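Local coordinates for protein lipase (Rhizopus chinensis, PDB 6A0W) that probably hydrolyses the ester bonds of triglycerides, as a class 3 lipase of the alpha/beta-hydrolase fold, at residues E32-L44 and P256-Q270. Numbering follows the deposited sequence.
Sequences EVVTATAAQIKEL and PADVQICTSNIETKQ. With SO4 (sulfate ion), chain B.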
ATOM      1  N   GLU A  32     -21.035  -6.594   1.488  1.00 61.51           N
ATOM      2  CA  GLU A  32     -21.699  -5.844   0.444  1.00 60.04           C
ATOM      3  C   GLU A  32     -20.721  -4.934  -0.319  1.00 58.89           C
ATOM      4  O   GLU A  32     -19.570  -4.742   0.070  1.00 54.55           O
ATOM      5  CB  GLU A  32     -22.825  -5.016   1.044  1.00 55.35           C
ATOM      6  CG  GLU A  32     -22.340  -4.050   2.112  1.00 62.45           C
ATOM      7  CD  GLU A  32     -22.403  -2.600   1.670  1.00 95.43           C
ATOM      8  OE1 GLU A  32     -22.117  -2.331   0.482  1.00126.58           O
ATOM      9  OE2 GLU A  32     -22.682  -1.715   2.516  1.00101.62           O
ATOM     10  N   VAL A  33     -21.224  -4.359  -1.404  1.00 41.62           N
ATOM     11  CA  VAL A  33     -20.423  -3.677  -2.421  1.00 44.76           C
ATOM     12  C   VAL A  33     -21.085  -2.362  -2.749  1.00 40.93           C
ATOM     13  O   VAL A  33     -22.195  -2.338  -3.259  1.00 48.27           O
ATOM     14  CB  VAL A  33     -20.378  -4.515  -3.704  1.00 41.06           C
ATOM     15  CG1 VAL A  33     -19.638  -3.760  -4.798  1.00 46.44           C
ATOM     16  CG2 VAL A  33     -19.756  -5.869  -3.397  1.00 43.25           C
ATOM     17  N   VAL A  34     -20.395  -1.269  -2.514  1.00 38.15           N
ATOM     18  CA  VAL A  34     -20.993   0.031  -2.695  1.00 38.19           C
ATOM     19  C   VAL A  34     -20.052   0.856  -3.551  1.00 44.89           C
ATOM     20  O   VAL A  34     -18.816   0.760  -3.433  1.00 37.06           O
ATOM     21  CB  VAL A  34     -21.216   0.709  -1.320  1.00 43.95           C
ATOM     22  CG1 VAL A  34     -19.899   1.051  -0.663  1.00 51.84           C
ATOM     23  CG2 VAL A  34     -22.032   1.969  -1.450  1.00 45.95           C
ATOM     24  N   THR A  35     -20.634   1.750  -4.339  1.00 32.66           N
ATOM     25  CA  THR A  35     -19.874   2.588  -5.226  1.00 33.11           C
ATOM     26  C   THR A  35     -19.240   3.660  -4.359  1.00 35.22           C
ATOM     27  O   THR A  35     -19.897   4.221  -3.499  1.00 33.11           O
ATOM     28  CB  THR A  35     -20.787   3.158  -6.344  1.00 31.26           C
ATOM     29  OG1 THR A  35     -21.226   2.058  -7.145  1.00 35.79           O
ATOM     30  CG2 THR A  35     -20.040   4.147  -7.206  1.00 33.66           C
ATOM     31  N   ALA A  36     -17.960   3.958  -4.586  1.00 29.80           N
ATOM     32  CA  ALA A  36     -17.293   4.998  -3.812  1.00 29.28           C
ATOM     33  C   ALA A  36     -17.836   6.363  -4.207  1.00 35.78           C
ATOM     34  O   ALA A  36     -18.033   6.654  -5.380  1.00 34.16           O
ATOM     35  CB  ALA A  36     -15.777   4.946  -4.021  1.00 32.48           C
ATOM     36  N   THR A  37     -18.080   7.205  -3.223  1.00 36.07           N
ATOM     37  CA  THR A  37     -18.384   8.578  -3.511  1.00 39.52           C
ATOM     38  C   THR A  37     -17.190   9.340  -4.054  1.00 50.18           C
ATOM     39  O   THR A  37     -16.030   8.959  -3.853  1.00 35.09           O
ATOM     40  CB  THR A  37     -18.841   9.303  -2.246  1.00 44.28           C
ATOM     41  OG1 THR A  37     -17.724   9.437  -1.356  1.00 37.54           O
ATOM     42  CG2 THR A  37     -20.032   8.552  -1.586  1.00 42.26           C
ATOM     43  N   ALA A  38     -17.508  10.477  -4.670  1.00 43.28           N
ATOM     44  CA  ALA A  38     -16.515  11.384  -5.200  1.00 50.04           C
ATOM     45  C   ALA A  38     -15.524  11.738  -4.112  1.00 45.30           C
ATOM     46  O   ALA A  38     -14.323  11.848  -4.367  1.00 37.74           O
ATOM     47  CB  ALA A  38     -17.180  12.653  -5.729  1.00 47.87           C
ATOM     48  N   ALA A  39     -16.056  12.080  -2.948  1.00 39.42           N
ATOM     49  CA  ALA A  39     -15.205  12.449  -1.805  1.00 42.51           C
ATOM     50  C   ALA A  39     -14.212  11.331  -1.409  1.00 36.57           C
ATOM     51  O   ALA A  39     -13.061  11.634  -1.147  1.00 37.20           O
ATOM     52  CB  ALA A  39     -16.054  12.831  -0.600  1.00 44.23           C
ATOM     53  N   GLN A  40     -14.684  10.084  -1.331  1.00 31.88           N
ATOM     54  CA  GLN A  40     -13.839   8.926  -1.027  1.00 32.65           C
ATOM     55  C   GLN A  40     -12.785   8.706  -2.098  1.00 37.55           C
ATOM     56  O   GLN A  40     -11.605   8.592  -1.787  1.00 32.67           O
ATOM     57  CB  GLN A  40     -14.662   7.654  -0.865  1.00 32.16           C
ATOM     58  CG  GLN A  40     -15.544   7.636   0.374  1.00 34.08           C
ATOM     59  CD  GLN A  40     -16.501   6.468   0.398  1.00 41.59           C
ATOM     60  OE1 GLN A  40     -17.250   6.228  -0.549  1.00 36.49           O
ATOM     61  NE2 GLN A  40     -16.419   5.673   1.464  1.00 42.74           N
ATOM     62  N   ILE A  41     -13.186   8.834  -3.359  1.00 34.17           N
ATOM     63  CA  ILE A  41     -12.243   8.729  -4.479  1.00 33.34           C
ATOM     64  C   ILE A  41     -11.166   9.800  -4.366  1.00 33.70           C
ATOM     65  O   ILE A  41      -9.984   9.547  -4.607  1.00 33.91           O
ATOM     66  CB  ILE A  41     -12.978   8.787  -5.857  1.00 31.84           C
ATOM     67  CG1 ILE A  41     -13.758   7.499  -6.090  1.00 34.54           C
ATOM     68  CG2 ILE A  41     -12.033   9.040  -7.031  1.00 29.64           C
ATOM     69  CD1 ILE A  41     -14.800   7.634  -7.175  1.00 40.23           C
ATOM     70  N   LYS A  42     -11.573  11.020  -4.082  1.00 32.43           N
ATOM     71  CA  LYS A  42     -10.596  12.077  -3.922  1.00 33.26           C
ATOM     72  C   LYS A  42      -9.565  11.752  -2.836  1.00 36.22           C
ATOM     73  O   LYS A  42      -8.380  12.075  -2.940  1.00 32.35           O
ATOM     74  CB  LYS A  42     -11.304  13.371  -3.575  1.00 40.70           C
ATOM     75  CG  LYS A  42     -10.404  14.591  -3.605  1.00 48.97           C
ATOM     76  CD  LYS A  42     -11.249  15.844  -3.442  1.00 62.55           C
ATOM     77  CE  LYS A  42     -10.707  17.003  -4.259  1.00 73.89           C
ATOM     78  NZ  LYS A  42     -10.077  18.012  -3.367  1.00 86.24           N
ATOM     79  N   GLU A  43     -10.022  11.144  -1.756  1.00 38.25           N
ATOM     80  CA  GLU A  43      -9.126  10.908  -0.642  1.00 35.20           C
ATOM     81  C   GLU A  43      -8.177   9.754  -0.978  1.00 28.70           C
ATOM     82  O   GLU A  43      -6.970   9.836  -0.725  1.00 30.11           O
ATOM     83  CB  GLU A  43      -9.946  10.645   0.623  1.00 37.06           C
ATOM     84  CG  GLU A  43      -9.179   9.890   1.679  1.00 44.14           C
ATOM     85  CD  GLU A  43     -10.027   9.645   2.891  1.00 56.48           C
ATOM     86  OE1 GLU A  43     -10.660   8.565   2.966  1.00 65.23           O
ATOM     87  OE2 GLU A  43     -10.026  10.539   3.748  1.00 50.88           O
ATOM     88  N   LEU A  44      -8.691   8.717  -1.641  1.00 26.25           N
ATOM     89  CA  LEU A  44      -7.835   7.615  -2.061  1.00 31.01           C
ATOM     90  C   LEU A  44      -6.812   8.119  -3.071  1.00 36.47           C
ATOM     91  O   LEU A  44      -5.631   7.752  -3.033  1.00 30.84           O
ATOM     92  CB  LEU A  44      -8.642   6.479  -2.679  1.00 28.74           C
ATOM     93  CG  LEU A  44      -9.689   5.903  -1.748  1.00 31.65           C
ATOM     94  CD1 LEU A  44     -10.650   5.049  -2.577  1.00 33.16           C
ATOM     95  CD2 LEU A  44      -9.014   5.080  -0.642  1.00 34.25           C
ATOM     96  N   PRO A 256     -13.696   8.160 -14.372  1.00 33.90           N
ATOM     97  CA  PRO A 256     -13.406   8.710 -13.034  1.00 31.85           C
ATOM     98  C   PRO A 256     -14.335   8.237 -11.901  1.00 36.26           C
ATOM     99  O   PRO A 256     -14.110   8.638 -10.762  1.00 36.69           O
ATOM    100  CB  PRO A 256     -13.596  10.222 -13.218  1.00 31.80           C
ATOM    101  CG  PRO A 256     -14.587  10.314 -14.353  1.00 40.94           C
ATOM    102  CD  PRO A 256     -14.508   9.069 -15.192  1.00 37.53           C
ATOM    103  N   ALA A 257     -15.442   7.554 -12.199  1.00 33.43           N
ATOM    104  CA  ALA A 257     -16.465   7.367 -11.165  1.00 34.04           C
ATOM    105  C   ALA A 257     -16.727   5.911 -10.795  1.00 30.95           C
ATOM    106  O   ALA A 257     -17.396   5.642  -9.788  1.00 29.26           O
ATOM    107  CB  ALA A 257     -17.754   8.052 -11.569  1.00 36.56           C
ATOM    108  N   ASP A 258     -16.308   4.961 -11.637  1.00 29.55           N
ATOM    109  CA  ASP A 258     -16.652   3.566 -11.361  1.00 31.52           C
ATOM    110  C   ASP A 258     -15.547   2.959 -10.488  1.00 34.49           C
ATOM    111  O   ASP A 258     -14.744   2.169 -10.962  1.00 30.94           O
ATOM    112  CB  ASP A 258     -16.905   2.750 -12.632  1.00 32.12           C
ATOM    113  CG  ASP A 258     -17.419   1.366 -12.339  1.00 35.07           C
ATOM    114  OD1 ASP A 258     -17.760   1.134 -11.171  1.00 37.58           O
ATOM    115  OD2 ASP A 258     -17.505   0.505 -13.255  1.00 32.01           O
ATOM    116  N   VAL A 259     -15.521   3.359  -9.211  1.00 33.48           N
ATOM    117  CA  VAL A 259     -14.675   2.740  -8.181  1.00 30.93           C
ATOM    118  C   VAL A 259     -15.550   2.021  -7.168  1.00 28.10           C
ATOM    119  O   VAL A 259     -16.409   2.639  -6.560  1.00 30.45           O
ATOM    120  CB  VAL A 259     -13.859   3.809  -7.446  1.00 33.52           C
ATOM    121  CG1 VAL A 259     -12.888   3.145  -6.464  1.00 31.23           C
ATOM    122  CG2 VAL A 259     -13.080   4.682  -8.440  1.00 30.17           C
ATOM    123  N   GLN A 260     -15.415   0.710  -7.050  1.00 29.26           N
ATOM    124  CA  GLN A 260     -16.315  -0.071  -6.201  1.00 30.36           C
ATOM    125  C   GLN A 260     -15.618  -0.438  -4.878  1.00 39.70           C
ATOM    126  O   GLN A 260     -14.487  -0.940  -4.881  1.00 35.95           O
ATOM    127  CB  GLN A 260     -16.740  -1.356  -6.909  1.00 34.09           C
ATOM    128  CG  GLN A 260     -17.638  -1.109  -8.120  1.00 42.19           C
ATOM    129  CD  GLN A 260     -18.880  -0.273  -7.772  1.00 44.59           C
ATOM    130  OE1 GLN A 260     -19.576  -0.565  -6.802  1.00 49.28           O
ATOM    131  NE2 GLN A 260     -19.114   0.803  -8.509  1.00 46.70           N
ATOM    132  N   ILE A 261     -16.331  -0.258  -3.770  1.00 36.26           N
ATOM    133  CA  ILE A 261     -15.880  -0.669  -2.450  1.00 29.58           C
ATOM    134  C   ILE A 261     -16.521  -1.968  -1.989  1.00 35.16           C
ATOM    135  O   ILE A 261     -17.738  -2.083  -1.806  1.00 36.44           O
ATOM    136  CB  ILE A 261     -16.067   0.453  -1.419  1.00 31.60           C
ATOM    137  CG1 ILE A 261     -15.413   1.710  -1.920  1.00 26.66           C
ATOM    138  CG2 ILE A 261     -15.538   0.058  -0.025  1.00 34.92           C
ATOM    139  CD1 ILE A 261     -15.526   2.902  -0.976  1.00 35.20           C
ATOM    140  N   CYS A 262     -15.694  -2.987  -1.819  1.00 27.77           N
ATOM    141  CA  CYS A 262     -16.127  -4.182  -1.138  1.00 33.47           C
ATOM    142  C   CYS A 262     -15.877  -3.961   0.354  1.00 37.13           C
ATOM    143  O   CYS A 262     -14.740  -4.057   0.812  1.00 34.30           O
ATOM    144  CB  CYS A 262     -15.405  -5.422  -1.666  1.00 36.23           C
ATOM    145  SG  CYS A 262     -15.930  -5.970  -3.325  1.00 45.22           S
ATOM    146  N   THR A 263     -16.946  -3.669   1.099  1.00 33.33           N
ATOM    147  CA  THR A 263     -16.841  -3.109   2.441  1.00 31.75           C
ATOM    148  C   THR A 263     -16.374  -4.126   3.492  1.00 28.91           C
ATOM    149  O   THR A 263     -16.051  -3.752   4.599  1.00 32.41           O
ATOM    150  CB  THR A 263     -18.205  -2.570   2.935  1.00 33.88           C
ATOM    151  OG1 THR A 263     -19.177  -3.612   2.770  1.00 31.50           O
ATOM    152  CG2 THR A 263     -18.593  -1.330   2.160  1.00 37.41           C
ATOM    153  N   SER A 264     -16.425  -5.402   3.177  1.00 30.24           N
ATOM    154  CA  SER A 264     -15.933  -6.430   4.079  1.00 36.41           C
ATOM    155  C   SER A 264     -14.431  -6.274   4.351  1.00 35.16           C
ATOM    156  O   SER A 264     -13.697  -5.835   3.470  1.00 28.15           O
ATOM    157  CB  SER A 264     -16.219  -7.796   3.428  1.00 42.54           C
ATOM    158  OG  SER A 264     -15.425  -8.863   3.972  1.00 51.37           O
ATOM    159  N   ASN A 265     -13.952  -6.743   5.504  1.00 30.14           N
ATOM    160  CA  ASN A 265     -12.551  -6.537   5.898  1.00 33.07           C
ATOM    161  C   ASN A 265     -11.649  -7.782   5.676  1.00 33.69           C
ATOM    162  O   ASN A 265     -10.533  -7.872   6.196  1.00 28.75           O
ATOM    163  CB  ASN A 265     -12.464  -6.025   7.340  1.00 31.15           C
ATOM    164  CG  ASN A 265     -13.014  -7.026   8.365  1.00 31.64           C
ATOM    165  OD1 ASN A 265     -13.453  -8.135   8.020  1.00 28.39           O
ATOM    166  ND2 ASN A 265     -12.969  -6.637   9.626  1.00 30.05           N
ATOM    167  N   ILE A 266     -12.192  -8.758   4.958  1.00 31.28           N
ATOM    168  CA  ILE A 266     -11.473  -9.920   4.475  1.00 33.54           C
ATOM    169  C   ILE A 266     -11.779 -10.034   3.006  1.00 40.32           C
ATOM    170  O   ILE A 266     -12.899  -9.752   2.567  1.00 33.37           O
ATOM    171  CB  ILE A 266     -11.914 -11.207   5.177  1.00 40.09           C
ATOM    172  CG1 ILE A 266     -11.489 -11.165   6.641  1.00 39.25           C
ATOM    173  CG2 ILE A 266     -11.315 -12.452   4.510  1.00 37.21           C
ATOM    174  CD1 ILE A 266     -10.006 -11.299   6.879  1.00 44.14           C
ATOM    175  N   GLU A 267     -10.753 -10.302   2.211  1.00 35.75           N
ATOM    176  CA  GLU A 267     -10.930 -10.206   0.774  1.00 32.17           C
ATOM    177  C   GLU A 267     -12.127 -11.030   0.297  1.00 35.81           C
ATOM    178  O   GLU A 267     -12.286 -12.169   0.697  1.00 36.77           O
ATOM    179  CB  GLU A 267      -9.678 -10.645   0.022  1.00 32.48           C
ATOM    180  CG  GLU A 267      -9.117 -12.024   0.322  1.00 30.71           C
ATOM    181  CD  GLU A 267      -7.827 -12.257  -0.458  1.00 28.09           C
ATOM    182  OE1 GLU A 267      -7.938 -12.349  -1.683  1.00 33.04           O
ATOM    183  OE2 GLU A 267      -6.756 -12.457   0.156  1.00 31.14           O
ATOM    184  N   THR A 268     -12.795 -10.534  -0.735  1.00 32.14           N
ATOM    185  CA  THR A 268     -14.024 -11.169  -1.280  1.00 37.40           C
ATOM    186  C   THR A 268     -13.844 -11.528  -2.748  1.00 39.67           C
ATOM    187  O   THR A 268     -12.856 -11.152  -3.393  1.00 36.68           O
ATOM    188  CB  THR A 268     -15.214 -10.165  -1.264  1.00 37.12           C
ATOM    189  OG1 THR A 268     -14.962  -9.096  -2.197  1.00 40.30           O
ATOM    190  CG2 THR A 268     -15.390  -9.547   0.151  1.00 40.02           C
ATOM    191  N   LYS A 269     -14.857 -12.186  -3.284  1.00 37.88           N
ATOM    192  CA  LYS A 269     -14.878 -12.615  -4.674  1.00 40.82           C
ATOM    193  C   LYS A 269     -15.427 -11.537  -5.571  1.00 33.35           C
ATOM    194  O   LYS A 269     -15.282 -11.611  -6.786  1.00 39.07           O
ATOM    195  CB  LYS A 269     -15.728 -13.885  -4.819  1.00 55.08           C
ATOM    196  CG  LYS A 269     -15.118 -15.120  -4.172  1.00 62.84           C
ATOM    197  CD  LYS A 269     -15.020 -16.265  -5.181  1.00 99.20           C
ATOM    198  CE  LYS A 269     -14.118 -17.404  -4.717  1.00107.85           C
ATOM    199  NZ  LYS A 269     -12.677 -17.109  -4.954  1.00120.27           N
ATOM    200  N   GLN A 270     -15.938 -10.464  -4.980  1.00 36.97           N
ATOM    201  CA  GLN A 270     -16.732  -9.516  -5.737  1.00 42.14           C
ATOM    202  C   GLN A 270     -15.979  -8.328  -6.298  1.00 41.59           C
ATOM    203  O   GLN A 270     -16.510  -7.658  -7.166  1.00 36.50           O
ATOM    204  CB  GLN A 270     -17.952  -9.030  -4.949  1.00 46.41           C
ATOM    205  CG  GLN A 270     -18.833 -10.157  -4.384  1.00 55.96           C
ATOM    206  CD  GLN A 270     -18.667 -10.260  -2.885  1.00 64.40           C
ATOM    207  OE1 GLN A 270     -18.695  -9.237  -2.184  1.00 82.90           O
ATOM    208  NE2 GLN A 270     -18.367 -11.460  -2.395  1.00 72.70           N
TER
HETATM  209  S   SO4 B 401     -14.032   5.905   4.451  1.00 52.43           S
HETATM  210  O1  SO4 B 401     -13.194   4.870   3.862  1.00 57.82           O
HETATM  211  O2  SO4 B 401     -13.676   7.221   3.937  1.00 57.84           O
HETATM  212  O3  SO4 B 401     -15.422   5.596   4.139  1.00 67.24           O
HETATM  213  O4  SO4 B 401     -13.865   5.902   5.897  1.00 63.59           O
HETATM  214  O   HOH W   1     -17.691  -6.642   0.693  1.00 47.78           O
HETATM  215  O   HOH W   2     -22.133  -0.529  -6.628  1.00 45.33           O
HETATM  216  O   HOH W   3     -18.325   7.608  -7.961  1.00 36.49           O
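Strand 33-35 closes one edge of the central mixed sheet of this alpha/beta-hydrolase fold, pairing antiparallel with strand 258-262, whose other side meets strand 248-252. Val34 and Ile261 form the hydrogen-bonded pair. Val34 N to Ile261 O is 2.9 Å. Ile261 N to Val34 O is 2.7 Å. Ala36 N continues the pairing to Val259 O at 2.8 Å, almost straight at 175°. At the other end Thr263 N and Thr263 OG1 each donate a hydrogen bond of 3.0 Å to Glu32 O, the hydroxyl from above the carbonyl plane.

On one face Gln260 doubles back about its CB-CG bond (chi2 -55°), and its NE2 gives a 2.8 Å hydrogen bond to Thr35 OG1, which lies in the amide plane. The same NE2 also donates to Asp258 OD1, and a water joins Gln260 OE1 to Thr35 OG1. Nearby, Val33 CG2 rests against Cys262 SG, which is in a disulfide with Cys271. On the face of Val34 and Ile261, Ile261 CD1 reaches Ala36 CB at 3.7 Å and the amide of Gln40. Helix 38-53 starts soon after the strand, opened by the capping box of Thr37 and Gln40. Its Ile41 meets Val259 tip to tip, CD1 to CG2 3.6 Å.

Gln260 is thus held through both ends of its amide, which should fix its rotation, while apolar contacts seat the helix start against the strand.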